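Local coordinates for lipid-transfer protein (Thermomonospora curvata, PDB 6OK1) that is of unknown detailed function but may take part in lipid transfer and has N- and C-terminal domains of the thiolase type, at residues A[110-113]-A[114-117]; A[143-147]-A[148-152]; A[192-195]-A[196-200]; A[202-205]-A[206-209]; A[346-349]-A[350-353]. All coordinates share one frame; numbering follows the deposited sequence. Where two conformers were deposited one is given.

Contact 1 (A[110-113]-A[114-117])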
loop_
_atom_site.group_PDB
_atom_site.type_symbol
_atom_site.label_atom_id
_atom_site.label_comp_id
_atom_site.label_asym_id
_atom_site.label_seq_id
_atom_site.Cartn_x
_atom_site.Cartn_y
_atom_site.Cartn_z
ATOM N N ALA A 110 -11.247 -8.083 1.663
ATOM C CA ALA A 110 -12.013 -9.208 1.137
ATOM C C ALA A 110 -11.161 -10.028 0.185
ATOM O O ALA A 110 -10.394 -9.476 -0.609
ATOM C CB ALA A 110 -13.284 -8.725 0.422
ATOM N N PHE A 111 -11.284 -11.350 0.267
ATOM C CA PHE A 111 -10.476 -12.198 -0.594
ATOM C C PHE A 111 -11.077 -13.590 -0.701
ATOM O O PHE A 111 -11.938 -13.998 0.096
ATOM C CB PHE A 111 -9.014 -12.288 -0.107
ATOM C CG PHE A 111 -8.840 -12.508 1.380
ATOM C CD1 PHE A 111 -9.511 -13.520 2.059
ATOM C CD2 PHE A 111 -7.912 -11.746 2.085
ATOM C CE1 PHE A 111 -9.297 -13.741 3.429
ATOM C CE2 PHE A 111 -7.677 -11.964 3.449
ATOM C CZ PHE A 111 -8.387 -12.966 4.127
ATOM N N ASN A 112 -10.591 -14.320 -1.702
ATOM C CA ASN A 112 -10.824 -15.750 -1.836
ATOM C C ASN A 112 -9.526 -16.502 -1.574
ATOM O O ASN A 112 -8.917 -17.060 -2.475
ATOM C CB ASN A 112 -11.329 -16.065 -3.234
ATOM C CG ASN A 112 -12.734 -15.586 -3.449
ATOM O OD1 ASN A 112 -13.603 -15.766 -2.590
ATOM N ND2 ASN A 112 -12.972 -14.956 -4.595
ATOM N N GLU A 113 -9.083 -16.512 -0.327
ATOM C CA GLU A 113 -7.824 -17.172 -0.012
ATOM C C GLU A 113 -7.938 -18.687 0.004
ATOM O O GLU A 113 -6.929 -19.355 -0.178
ATOM C CB GLU A 113 -7.277 -16.702 1.345
ATOM C CG GLU A 113 -6.592 -15.360 1.312
ATOM C CD GLU A 113 -5.377 -15.297 2.206
ATOM O OE1 GLU A 113 -4.351 -14.792 1.726
ATOM O OE2 GLU A 113 -5.439 -15.742 3.377
ATOM N N ARG A 114 -9.133 -19.243 0.221
ATOM C CA ARG A 114 -9.272 -20.695 0.178
ATOM C C ARG A 114 -9.498 -21.221 -1.230
ATOM O O ARG A 114 -8.906 -22.234 -1.608
ATOM C CB ARG A 114 -10.422 -21.148 1.072
ATOM C CG ARG A 114 -10.406 -22.680 1.324
ATOM C CD ARG A 114 -9.172 -23.074 2.106
ATOM N NE ARG A 114 -8.975 -24.504 2.313
ATOM C CZ ARG A 114 -8.452 -25.341 1.420
ATOM N NH1 ARG A 114 -8.180 -24.928 0.189
ATOM N NH2 ARG A 114 -8.212 -26.603 1.765
ATOM N N SER A 115 -10.320 -20.528 -2.021
ATOM C CA SER A 115 -10.671 -20.992 -3.353
ATOM C C SER A 115 -9.840 -20.378 -4.475
ATOM O O SER A 115 -9.873 -20.899 -5.595
ATOM C CB SER A 115 -12.148 -20.718 -3.632
ATOM O OG SER A 115 -12.448 -19.320 -3.670
ATOM N N GLY A 116 -9.102 -19.301 -4.219
ATOM C CA GLY A 116 -8.338 -18.650 -5.286
ATOM C C GLY A 116 -7.026 -19.373 -5.553
ATOM O O GLY A 116 -6.422 -19.956 -4.656
ATOM N N VAL A 117 -6.628 -19.380 -6.826
ATOM C CA VAL A 117 -5.429 -20.076 -7.316
ATOM C C VAL A 117 -4.627 -20.812 -6.240
ATOM O O VAL A 117 -3.405 -20.943 -6.334
ATOM C CB VAL A 117 -4.525 -19.077 -8.043
ATOM C CG1 VAL A 117 -5.182 -18.636 -9.347
ATOM C CG2 VAL A 117 -4.224 -17.871 -7.143
#
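Asn112 and Ser115 come together through their first torsions: in Asn112, CG lies beside its own backbone N (chi1 -71°), while the hydroxyl of Ser115 is turned back over its main chain (chi1 65°), placing Ser115 OG 3.5 Å from Asn112 CB. The two sit in an alpha-turn, a single helix-like turn that ends the strand 104-112 of the thiolase-type domain. Its closing bond runs from Gly116 N to Asn112 O, 2.8 Å long and bent (135° at the hydrogen), with the donor well above the carbonyl plane. Gly116, having no side chain, approaches this oxygen closely without crowding it. The Ser115 hydroxyl meets the methylene of Asn112 more closely than its amide, and both polar groups have partners outside the turn. Ser115 OG bonds to Asp219 OD2, while the other oxygen of the same carboxylate takes Arg114 N, so that Asp219 clasps the turn at two neighbouring residues. The Asn112 amide is fixed by Ser22 OG through OD1 and by the backbone O of Arg24 through ND2, which holds the strand end against the segment leading into helix 26-40. The side chain of Glu113 leaves the turn and folds back along the strand; in the conformer described, one of two modelled, Glu113 CG lies 3.5 Å above the plane of the Phe111 ring, over its centre.

Contact 2 (A[143-147]-A[148-152])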
loop_
_atom_site.group_PDB
_atom_site.type_symbol
_atom_site.label_atom_id
_atom_site.label_comp_id
_atom_site.label_asym_id
_atom_site.label_seq_id
_atom_site.Cartn_x
_atom_site.Cartn_y
_atom_site.Cartn_z
ATOM N N PHE A 143 16.578 -22.674 1.840
ATOM C CA PHE A 143 16.713 -23.594 2.941
ATOM C C PHE A 143 15.414 -24.316 3.239
ATOM O O PHE A 143 15.354 -25.091 4.193
ATOM C CB PHE A 143 17.235 -22.820 4.167
ATOM C CG PHE A 143 18.458 -22.004 3.844
ATOM C CD1 PHE A 143 19.689 -22.622 3.658
ATOM C CD2 PHE A 143 18.361 -20.635 3.625
ATOM C CE1 PHE A 143 20.822 -21.873 3.342
ATOM C CE2 PHE A 143 19.484 -19.901 3.250
ATOM C CZ PHE A 143 20.707 -20.537 3.113
ATOM N N GLY A 144 14.363 -24.066 2.461
ATOM C CA GLY A 144 13.098 -24.712 2.712
ATOM C C GLY A 144 12.303 -24.116 3.841
ATOM O O GLY A 144 11.374 -24.762 4.329
ATOM N N LEU A 145 12.624 -22.895 4.276
ATOM C CA LEU A 145 11.860 -22.237 5.327
ATOM C C LEU A 145 10.854 -21.345 4.607
ATOM O O LEU A 145 11.060 -20.143 4.409
ATOM C CB LEU A 145 12.772 -21.442 6.269
ATOM C CG LEU A 145 12.087 -21.065 7.588
ATOM C CD1 LEU A 145 11.925 -22.258 8.517
ATOM C CD2 LEU A 145 12.800 -19.912 8.362
ATOM N N ASN A 146 9.790 -21.983 4.122
ATOM C CA ASN A 146 8.941 -21.361 3.102
ATOM C C ASN A 146 7.499 -21.118 3.527
ATOM O O ASN A 146 6.748 -20.521 2.745
ATOM C CB ASN A 146 8.983 -22.186 1.801
ATOM C CG ASN A 146 8.325 -23.532 1.906
ATOM O OD1 ASN A 146 8.402 -24.192 2.923
ATOM N ND2 ASN A 146 7.690 -23.967 0.809
ATOM N N THR A 147 7.109 -21.450 4.752
ATOM C CA THR A 147 5.733 -21.192 5.140
ATOM C C THR A 147 5.614 -20.344 6.400
ATOM O O THR A 147 6.499 -20.364 7.268
ATOM C CB THR A 147 4.982 -22.496 5.404
ATOM O OG1 THR A 147 5.481 -23.103 6.599
ATOM C CG2 THR A 147 5.150 -23.465 4.234
ATOM N N PRO A 148 4.485 -19.659 6.551
ATOM C CA PRO A 148 4.240 -18.916 7.795
ATOM C C PRO A 148 4.259 -19.786 9.018
ATOM O O PRO A 148 4.757 -19.345 10.051
ATOM C CB PRO A 148 2.862 -18.288 7.572
ATOM C CG PRO A 148 2.764 -18.132 6.067
ATOM C CD PRO A 148 3.483 -19.332 5.501
ATOM N N ALA A 149 3.753 -21.015 8.936
ATOM C CA ALA A 149 3.823 -21.897 10.091
ATOM C C ALA A 149 5.264 -22.129 10.515
ATOM O O ALA A 149 5.573 -22.136 11.716
ATOM C CB ALA A 149 3.167 -23.231 9.783
ATOM N N GLN A 150 6.156 -22.334 9.549
ATOM C CA GLN A 150 7.558 -22.560 9.891
ATOM C C GLN A 150 8.181 -21.297 10.452
ATOM O O GLN A 150 8.988 -21.354 11.390
ATOM C CB GLN A 150 8.317 -23.022 8.658
ATOM C CG GLN A 150 7.859 -24.404 8.145
ATOM C CD GLN A 150 8.271 -24.678 6.715
ATOM O OE1 GLN A 150 8.747 -23.782 5.996
ATOM N NE2 GLN A 150 8.075 -25.929 6.279
ATOM N N TRP A 151 7.827 -20.142 9.882
ATOM C CA TRP A 151 8.386 -18.898 10.395
ATOM C C TRP A 151 7.999 -18.694 11.852
ATOM O O TRP A 151 8.824 -18.245 12.653
ATOM C CB TRP A 151 7.950 -17.702 9.521
ATOM C CG TRP A 151 8.400 -17.814 8.135
ATOM C CD1 TRP A 151 9.507 -18.449 7.697
ATOM C CD2 TRP A 151 7.715 -17.333 6.954
ATOM N NE1 TRP A 151 9.565 -18.401 6.312
ATOM C CE2 TRP A 151 8.486 -17.712 5.842
ATOM C CE3 TRP A 151 6.528 -16.614 6.747
ATOM C CZ2 TRP A 151 8.116 -17.418 4.541
ATOM C CZ3 TRP A 151 6.161 -16.307 5.455
ATOM C CH2 TRP A 151 6.949 -16.723 4.364
ATOM N N VAL A 152 6.753 -19.030 12.212
ATOM C CA VAL A 152 6.275 -18.901 13.582
ATOM C C VAL A 152 6.922 -19.957 14.460
ATOM O O VAL A 152 7.268 -19.700 15.623
ATOM C CB VAL A 152 4.733 -18.997 13.630
ATOM C CG1 VAL A 152 4.225 -19.114 15.081
ATOM C CG2 VAL A 152 4.087 -17.769 12.949
#
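One face of the Trp151 indole is covered by backbone of the preceding turn: Thr147 O stands 3.2 Å above the ring plane, displaced toward the rim, and Pro148 N lies on the same side. At the edge, Leu145 CD2 sits in the plane, 3.7 Å from Trp151 CD1. Nearby, Trp151 NE1 donates to Leu145 O over 3.0 Å, with the acceptor tilted somewhat from the ring plane and the donor far above the plane of that carbonyl. The second flat group, the amide of Gln150, reaches back along an extended chain, and its OE1 grips two consecutive N-H groups. Asn146 N meets it nearly along the C=O axis at 2.8 Å, whereas Thr147 N approaches from above the amide plane at 3.1 Å from Gln150 OE1. In return Gln150 N donates to Thr147 OG1, also 3.1 Å away and fairly straight (158°). This reciprocal pair is a capping box with Thr147 as N-cap. The hydroxyl can face the first turn because chi1 of Thr147 is 70°, which places OG1 between the backbone N and the carbonyl carbon. Trp151 N completes the start of the helix by binding Thr147 O at 2.9 Å. From Ala149 on, the first turn of helix 148-163 is buried: Ala149 and Val152 rest on Phe297, Trp151 packs on Met256, Gln150 touches Val206 of the turn beyond helix 196-201, and Leu145 and Gln150 meet another protein chain of the assembly.

Contact 3 (A[192-195]-A[196-200])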
loop_
_atom_site.group_PDB
_atom_site.type_symbol
_atom_site.label_atom_id
_atom_site.label_comp_id
_atom_site.label_asym_id
_atom_site.label_seq_id
_atom_site.Cartn_x
_atom_site.Cartn_y
_atom_site.Cartn_z
ATOM N N ARG A 192 -18.379 -27.563 16.776
ATOM C CA ARG A 192 -17.291 -28.534 16.639
ATOM C C ARG A 192 -16.146 -28.196 17.590
ATOM O O ARG A 192 -15.020 -27.920 17.168
ATOM C CB ARG A 192 -16.833 -28.600 15.180
ATOM C CG ARG A 192 -17.987 -28.990 14.271
ATOM C CD ARG A 192 -17.574 -29.302 12.853
ATOM N NE ARG A 192 -16.669 -30.445 12.781
ATOM C CZ ARG A 192 -16.393 -31.096 11.656
ATOM N NH1 ARG A 192 -16.974 -30.720 10.528
ATOM N NH2 ARG A 192 -15.539 -32.117 11.659
ATOM N N PRO A 193 -16.395 -28.249 18.895
ATOM C CA PRO A 193 -15.315 -27.999 19.854
ATOM C C PRO A 193 -14.284 -29.119 19.824
ATOM O O PRO A 193 -14.535 -30.226 19.343
ATOM C CB PRO A 193 -16.039 -27.944 21.205
ATOM C CG PRO A 193 -17.261 -28.836 21.022
ATOM C CD PRO A 193 -17.660 -28.640 19.558
ATOM N N ILE A 194 -13.103 -28.822 20.365
ATOM C CA ILE A 194 -12.034 -29.803 20.448
ATOM C C ILE A 194 -11.634 -29.980 21.900
ATOM O O ILE A 194 -11.906 -29.138 22.764
ATOM C CB ILE A 194 -10.793 -29.419 19.608
ATOM C CG1 ILE A 194 -10.118 -28.161 20.182
ATOM C CG2 ILE A 194 -11.192 -29.218 18.164
ATOM C CD1 ILE A 194 -8.801 -27.827 19.511
ATOM N N THR A 195 -10.959 -31.093 22.158
ATOM C CA THR A 195 -10.291 -31.303 23.431
ATOM C C THR A 195 -8.794 -31.063 23.278
ATOM O O THR A 195 -8.246 -31.071 22.169
ATOM C CB THR A 195 -10.508 -32.729 23.948
ATOM O OG1 THR A 195 -9.867 -33.638 23.040
ATOM C CG2 THR A 195 -12.009 -33.066 24.078
ATOM N N LEU A 196 -8.123 -30.894 24.420
ATOM C CA LEU A 196 -6.670 -30.803 24.402
ATOM C C LEU A 196 -6.058 -32.088 23.858
ATOM O O LEU A 196 -5.029 -32.065 23.169
ATOM C CB LEU A 196 -6.155 -30.488 25.808
ATOM C CG LEU A 196 -4.662 -30.202 25.918
ATOM C CD1 LEU A 196 -4.248 -28.999 25.061
ATOM C CD2 LEU A 196 -4.255 -29.968 27.363
ATOM N N GLU A 197 -6.694 -33.225 24.141
ATOM C CA GLU A 197 -6.252 -34.480 23.563
ATOM C C GLU A 197 -6.348 -34.444 22.040
ATOM O O GLU A 197 -5.450 -34.936 21.340
ATOM C CB GLU A 197 -7.091 -35.620 24.161
ATOM C CG GLU A 197 -6.826 -35.865 25.676
ATOM C CD GLU A 197 -7.031 -34.629 26.593
ATOM O OE1 GLU A 197 -8.063 -33.904 26.484
ATOM O OE2 GLU A 197 -6.133 -34.377 27.435
ATOM N N ASP A 198 -7.434 -33.875 21.506
ATOM C CA ASP A 198 -7.557 -33.729 20.060
ATOM C C ASP A 198 -6.374 -32.956 19.498
ATOM O O ASP A 198 -5.842 -33.281 18.426
ATOM C CB ASP A 198 -8.828 -32.969 19.683
ATOM C CG ASP A 198 -10.095 -33.775 19.879
ATOM O OD1 ASP A 198 -10.048 -35.016 19.807
ATOM O OD2 ASP A 198 -11.142 -33.143 20.104
ATOM N N HIS A 199 -6.006 -31.881 20.185
ATOM C CA HIS A 199 -4.912 -31.032 19.734
ATOM C C HIS A 199 -3.604 -31.809 19.718
ATOM O O HIS A 199 -2.855 -31.785 18.734
ATOM C CB HIS A 199 -4.837 -29.817 20.653
ATOM C CG HIS A 199 -3.632 -28.972 20.439
ATOM N ND1 HIS A 199 -2.439 -29.223 21.075
ATOM C CD2 HIS A 199 -3.428 -27.883 19.661
ATOM C CE1 HIS A 199 -1.548 -28.322 20.708
ATOM N NE2 HIS A 199 -2.123 -27.495 19.850
ATOM N N GLN A 200 -3.358 -32.575 20.773
ATOM C CA GLN A 200 -2.091 -33.283 20.914
ATOM C C GLN A 200 -1.989 -34.447 19.945
ATOM O O GLN A 200 -0.882 -34.798 19.525
ATOM C CB GLN A 200 -1.936 -33.765 22.355
ATOM C CG GLN A 200 -1.699 -32.651 23.338
ATOM C CD GLN A 200 -0.380 -31.953 23.075
ATOM O OE1 GLN A 200 0.694 -32.532 23.313
ATOM N NE2 GLN A 200 -0.446 -30.721 22.548
#
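Thr195 and Asp198 pass each other at a slant, the hydroxyl of Thr195 directed at the backbone N of Asp198 and the carboxylate of Asp198 at the backbone N of Thr195. With chi1 of Thr195 at 65°, the OG1 branch points toward the first helical turn, where it accepts from Asp198 N at 2.9 Å. The methyl CG2 takes the position beside its own backbone N. Asp198, with CG beside its backbone N as well, leans back toward the start of the helix, and its OD2 receives Thr195 N over 2.9 Å. This bond is nearly straight at the hydrogen (170°), yet the donor stands above the carboxylate plane. Together the two bonds make a capping box, with Thr195 as the N-cap of helix 196-201 in the thiolase-type N-terminal domain. The first regular helical bond follows, from His199 N to Thr195 O at 3.1 Å. A carboxylate held at the N-terminal end of a helix would probably be favoured by the helix dipole. Asp198 OD2 also lies against the backbone just before the cap, 3.5 Å from Ile194 CA, and Ile194 itself packs on Arg178 of helix 167-182. One turn on, the His199 ring points away from the cap: Gln200 NE2 donates to His199 ND1 in the ring plane at 2.9 Å, while NE2 of the same imidazole is bonded to Asp213 OD1.

Contact 4 (A[202-205]-A[206-209])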
loop_
_atom_site.group_PDB
_atom_site.type_symbol
_atom_site.label_atom_id
_atom_site.label_comp_id
_atom_site.label_asym_id
_atom_site.label_seq_id
_atom_site.Cartn_x
_atom_site.Cartn_y
_atom_site.Cartn_z
ATOM N N SER A 202 -3.316 -34.373 16.902
ATOM C CA SER A 202 -3.303 -33.906 15.527
ATOM C C SER A 202 -1.872 -33.876 15.003
ATOM O O SER A 202 -0.923 -33.640 15.745
ATOM C CB SER A 202 -3.962 -32.530 15.395
ATOM O OG SER A 202 -3.247 -31.472 16.012
ATOM N N ARG A 203 -1.735 -34.115 13.704
ATOM C CA ARG A 203 -0.433 -34.383 13.107
ATOM C C ARG A 203 0.481 -33.166 13.217
ATOM O O ARG A 203 0.024 -32.027 13.303
ATOM C CB ARG A 203 -0.597 -34.778 11.638
ATOM C CG ARG A 203 -0.943 -33.619 10.728
ATOM C CD ARG A 203 -1.245 -34.088 9.325
ATOM N NE ARG A 203 -0.116 -34.823 8.779
ATOM C CZ ARG A 203 -0.118 -35.407 7.589
ATOM N NH1 ARG A 203 -1.186 -35.318 6.801
ATOM N NH2 ARG A 203 0.940 -36.094 7.199
ATOM N N TRP A 204 1.790 -33.418 13.242
ATOM C CA TRP A 204 2.749 -32.324 13.179
ATOM C C TRP A 204 2.689 -31.671 11.810
ATOM O O TRP A 204 2.635 -32.351 10.786
ATOM C CB TRP A 204 4.173 -32.816 13.435
ATOM C CG TRP A 204 4.465 -33.249 14.826
ATOM C CD1 TRP A 204 4.827 -34.501 15.234
ATOM C CD2 TRP A 204 4.470 -32.425 16.000
ATOM N NE1 TRP A 204 5.033 -34.515 16.595
ATOM C CE2 TRP A 204 4.814 -33.253 17.091
ATOM C CE3 TRP A 204 4.190 -31.086 16.236
ATOM C CZ2 TRP A 204 4.916 -32.765 18.385
ATOM C CZ3 TRP A 204 4.277 -30.607 17.517
ATOM C CH2 TRP A 204 4.646 -31.447 18.581
ATOM N N ILE A 205 2.735 -30.341 11.804
ATOM C CA ILE A 205 2.973 -29.576 10.588
ATOM C C ILE A 205 4.463 -29.238 10.589
ATOM O O ILE A 205 5.242 -29.741 9.763
ATOM C CB ILE A 205 2.064 -28.335 10.543
ATOM C CG1 ILE A 205 0.586 -28.757 10.492
ATOM C CG2 ILE A 205 2.395 -27.436 9.356
ATOM C CD1 ILE A 205 0.247 -29.638 9.298
ATOM N N VAL A 206 4.873 -28.415 11.545
ATOM C CA VAL A 206 6.278 -28.076 11.753
ATOM C C VAL A 206 6.478 -27.935 13.253
ATOM O O VAL A 206 5.847 -27.078 13.888
ATOM C CB VAL A 206 6.683 -26.788 11.008
ATOM C CG1 VAL A 206 5.656 -25.659 11.193
ATOM C CG2 VAL A 206 8.072 -26.321 11.445
ATOM N N GLU A 207 7.305 -28.803 13.832
ATOM C CA GLU A 207 7.456 -28.777 15.274
ATOM C C GLU A 207 7.891 -27.379 15.687
ATOM O O GLU A 207 8.802 -26.815 15.062
ATOM C CB GLU A 207 8.486 -29.801 15.758
ATOM C CG GLU A 207 8.102 -31.249 15.428
ATOM C CD GLU A 207 9.094 -32.260 16.007
ATOM O OE1 GLU A 207 9.486 -32.110 17.180
ATOM O OE2 GLU A 207 9.515 -33.172 15.278
ATOM N N PRO A 208 7.307 -26.803 16.748
ATOM C CA PRO A 208 6.384 -27.432 17.717
ATOM C C PRO A 208 4.896 -27.212 17.456
ATOM O O PRO A 208 4.110 -27.195 18.410
ATOM C CB PRO A 208 6.784 -26.758 19.022
ATOM C CG PRO A 208 7.101 -25.338 18.578
ATOM C CD PRO A 208 7.819 -25.515 17.265
ATOM N N LEU A 209 4.510 -27.012 16.201
ATOM C CA LEU A 209 3.121 -26.715 15.843
ATOM C C LEU A 209 2.432 -27.957 15.282
ATOM O O LEU A 209 2.876 -28.526 14.277
ATOM C CB LEU A 209 3.042 -25.583 14.814
ATOM C CG LEU A 209 3.205 -24.161 15.348
ATOM C CD1 LEU A 209 4.530 -23.945 16.021
ATOM C CD2 LEU A 209 3.031 -23.174 14.212
#
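Ile205 N and Leu209 O are joined by a bond of 3.1 Å that is straight at the hydrogen (162°) and lies in the carbonyl plane. Val206 N makes a weaker, longer approach to the same oxygen, so two consecutive residues face Leu209 in a classic beta bulge. Beyond it the chain reverses through a tight turn with a cis peptide bond between Glu207 and Pro208, the backbone angles being those of a type VIa turn. This turn is closed by Leu209 N donating to Val206 O at 2.7 Å. The result is a small beta hairpin after helix 196-201, continued by backbone bonding between Arg203 and Leu211. Trp204 lies across the turn. Glu207 CG sits over one face of its six-membered ring, 4.1 Å from the centroid and 19° off the normal, a CH-pi contact. Pro208 O and Leu209 O lie at the ring edge instead, each 3.5 Å from a ring carbon, Trp204 CZ3 and CE3 respectively. Val206 and Glu207 also pair antiparallel with a strand of another protein chain, so the sheet runs on across the interface. The chemistry is thus divided along Glu207: its methylene is sheltered by the indole, while its OE2 bonds to a polar side chain of that other chain. At the indole edge, the carbonyl oxygens probably meet slightly positive C-H groups.

Contact 5 (A[346-349]-A[350-353])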
loop_
_atom_site.group_PDB
_atom_site.type_symbol
_atom_site.label_atom_id
_atom_site.label_comp_id
_atom_site.label_asym_id
_atom_site.label_seq_id
_atom_site.Cartn_x
_atom_site.Cartn_y
_atom_site.Cartn_z
ATOM N N HIS A 346 -7.608 -12.128 8.085
ATOM C CA HIS A 346 -6.417 -11.354 8.432
ATOM C C HIS A 346 -6.731 -10.314 9.506
ATOM O O HIS A 346 -6.283 -9.158 9.423
ATOM C CB HIS A 346 -5.815 -10.717 7.180
ATOM C CG HIS A 346 -5.296 -11.712 6.189
ATOM N ND1 HIS A 346 -4.497 -11.354 5.122
ATOM C CD2 HIS A 346 -5.462 -13.054 6.099
ATOM C CE1 HIS A 346 -4.192 -12.435 4.422
ATOM N NE2 HIS A 346 -4.770 -13.477 4.991
ATOM N N GLY A 347 -7.475 -10.741 10.542
ATOM C CA GLY A 347 -7.705 -9.968 11.752
ATOM C C GLY A 347 -8.917 -9.061 11.723
ATOM O O GLY A 347 -9.389 -8.635 12.784
ATOM N N MET A 348 -9.437 -8.761 10.536
ATOM C CA MET A 348 -10.516 -7.785 10.441
ATOM C C MET A 348 -11.778 -8.253 11.138
ATOM O O MET A 348 -12.481 -7.444 11.764
ATOM C CB MET A 348 -10.785 -7.476 8.976
ATOM C CG MET A 348 -9.633 -6.769 8.317
ATOM S SD MET A 348 -9.318 -5.075 8.958
ATOM C CE MET A 348 -10.488 -4.106 8.019
ATOM N N ASN A 349 -12.092 -9.549 11.040
ATOM C CA ASN A 349 -13.261 -10.067 11.730
ATOM C C ASN A 349 -13.096 -10.029 13.248
ATOM O O ASN A 349 -14.095 -9.953 13.958
ATOM C CB ASN A 349 -13.608 -11.488 11.244
ATOM C CG ASN A 349 -12.436 -12.461 11.328
ATOM O OD1 ASN A 349 -11.319 -12.132 10.964
ATOM N ND2 ASN A 349 -12.708 -13.690 11.779
ATOM N N GLY A 350 -11.864 -9.981 13.752
ATOM C CA GLY A 350 -11.671 -9.799 15.181
ATOM C C GLY A 350 -12.023 -8.400 15.646
ATOM O O GLY A 350 -12.523 -8.215 16.758
ATOM N N ILE A 351 -11.746 -7.394 14.820
ATOM C CA ILE A 351 -12.168 -6.043 15.178
ATOM C C ILE A 351 -13.685 -5.997 15.271
ATOM O O ILE A 351 -14.243 -5.394 16.185
ATOM C CB ILE A 351 -11.613 -5.012 14.166
ATOM C CG1 ILE A 351 -10.077 -5.088 14.113
ATOM C CG2 ILE A 351 -12.037 -3.613 14.557
ATOM C CD1 ILE A 351 -9.408 -4.241 13.010
ATOM N N ALA A 352 -14.375 -6.653 14.341
ATOM C CA ALA A 352 -15.837 -6.680 14.396
ATOM C C ALA A 352 -16.329 -7.298 15.699
ATOM O O ALA A 352 -17.282 -6.800 16.304
ATOM C CB ALA A 352 -16.379 -7.442 13.197
ATOM N N GLU A 353 -15.701 -8.398 16.145
ATOM C CA GLU A 353 -16.114 -9.015 17.404
ATOM C C GLU A 353 -15.909 -8.058 18.570
ATOM O O GLU A 353 -16.754 -7.976 19.462
ATOM C CB GLU A 353 -15.355 -10.322 17.651
ATOM C CG GLU A 353 -15.577 -10.948 19.037
ATOM C CD GLU A 353 -16.998 -11.483 19.255
ATOM O OE1 GLU A 353 -17.811 -11.528 18.308
ATOM O OE2 GLU A 353 -17.286 -11.862 20.400
#
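Gly350 closes the first turn of helix 348-359, whose N-cap is Gly347, in the thiolase-type C-terminal domain. Gly350 N makes a weak bond to Gly347 O at 3.0 Å, strongly bent at the hydrogen (129°). With no side chain, Gly350 lets the Gly347 carbonyl lie close against the turn. The side chain of Asn349 curls back beside the Asn349–Gly350 peptide, since chi1 is 54°, and brings OD1 to 3.6 Å from Gly350 N. The bonds of this amide lead elsewhere: ND2 to Glu342 OE1 and Ala343 O, OD1 to Gln339 NE2. Ile351 comes next, its N forming a second weak bond to Gly347 O, so the cap carbonyl serves two N-H groups but neither strongly. Ile351 runs alongside Met348, both side chains pointing the same way, and its CD1 lies 4.1 Å from Met348 SD. Bends at chi2 and chi3 of Met348 give the thioether this place. The pair faces helix 86-98, with Met348 on Ala86 and Thr89, and Ile351 on Cys87 and Val90. At Ala352 the bonding becomes regular: N donates to Met348 O at 3.3 Å, and the methyl CB lies 3.5 Å from Asn349 O. Ala352 also touches Gln222 of strand 219-228. Glu353 sends its carboxylate away from the turn, to a salt bridge with Arg356 and a hydrogen bond with Thr335, while its backbone N donates to Asn349 O at 3.1 Å (154° at the hydrogen).

From the N terminus, the five contacts follow in series; none nests within or crosses another. Contact 1 closes the turn after strand 104-112, and contacts 2 and 3 start helices 148-163 and 196-201. Contact 4 adjoins contact 3 in sequence and forms the hairpin beyond that helix, then folds back on contact 2, their centres 12 Å apart, with Val206 CG1 3.6 Å from Ala149 O. Contact 5, in the C-terminal domain, begins helix 348-359. It reaches contact 1 through His346: its CD2 is 3.5 Å from Phe111 CZ, and its NE2 probably bonds to Glu113 OE2, tying the two thiolase-type halves together.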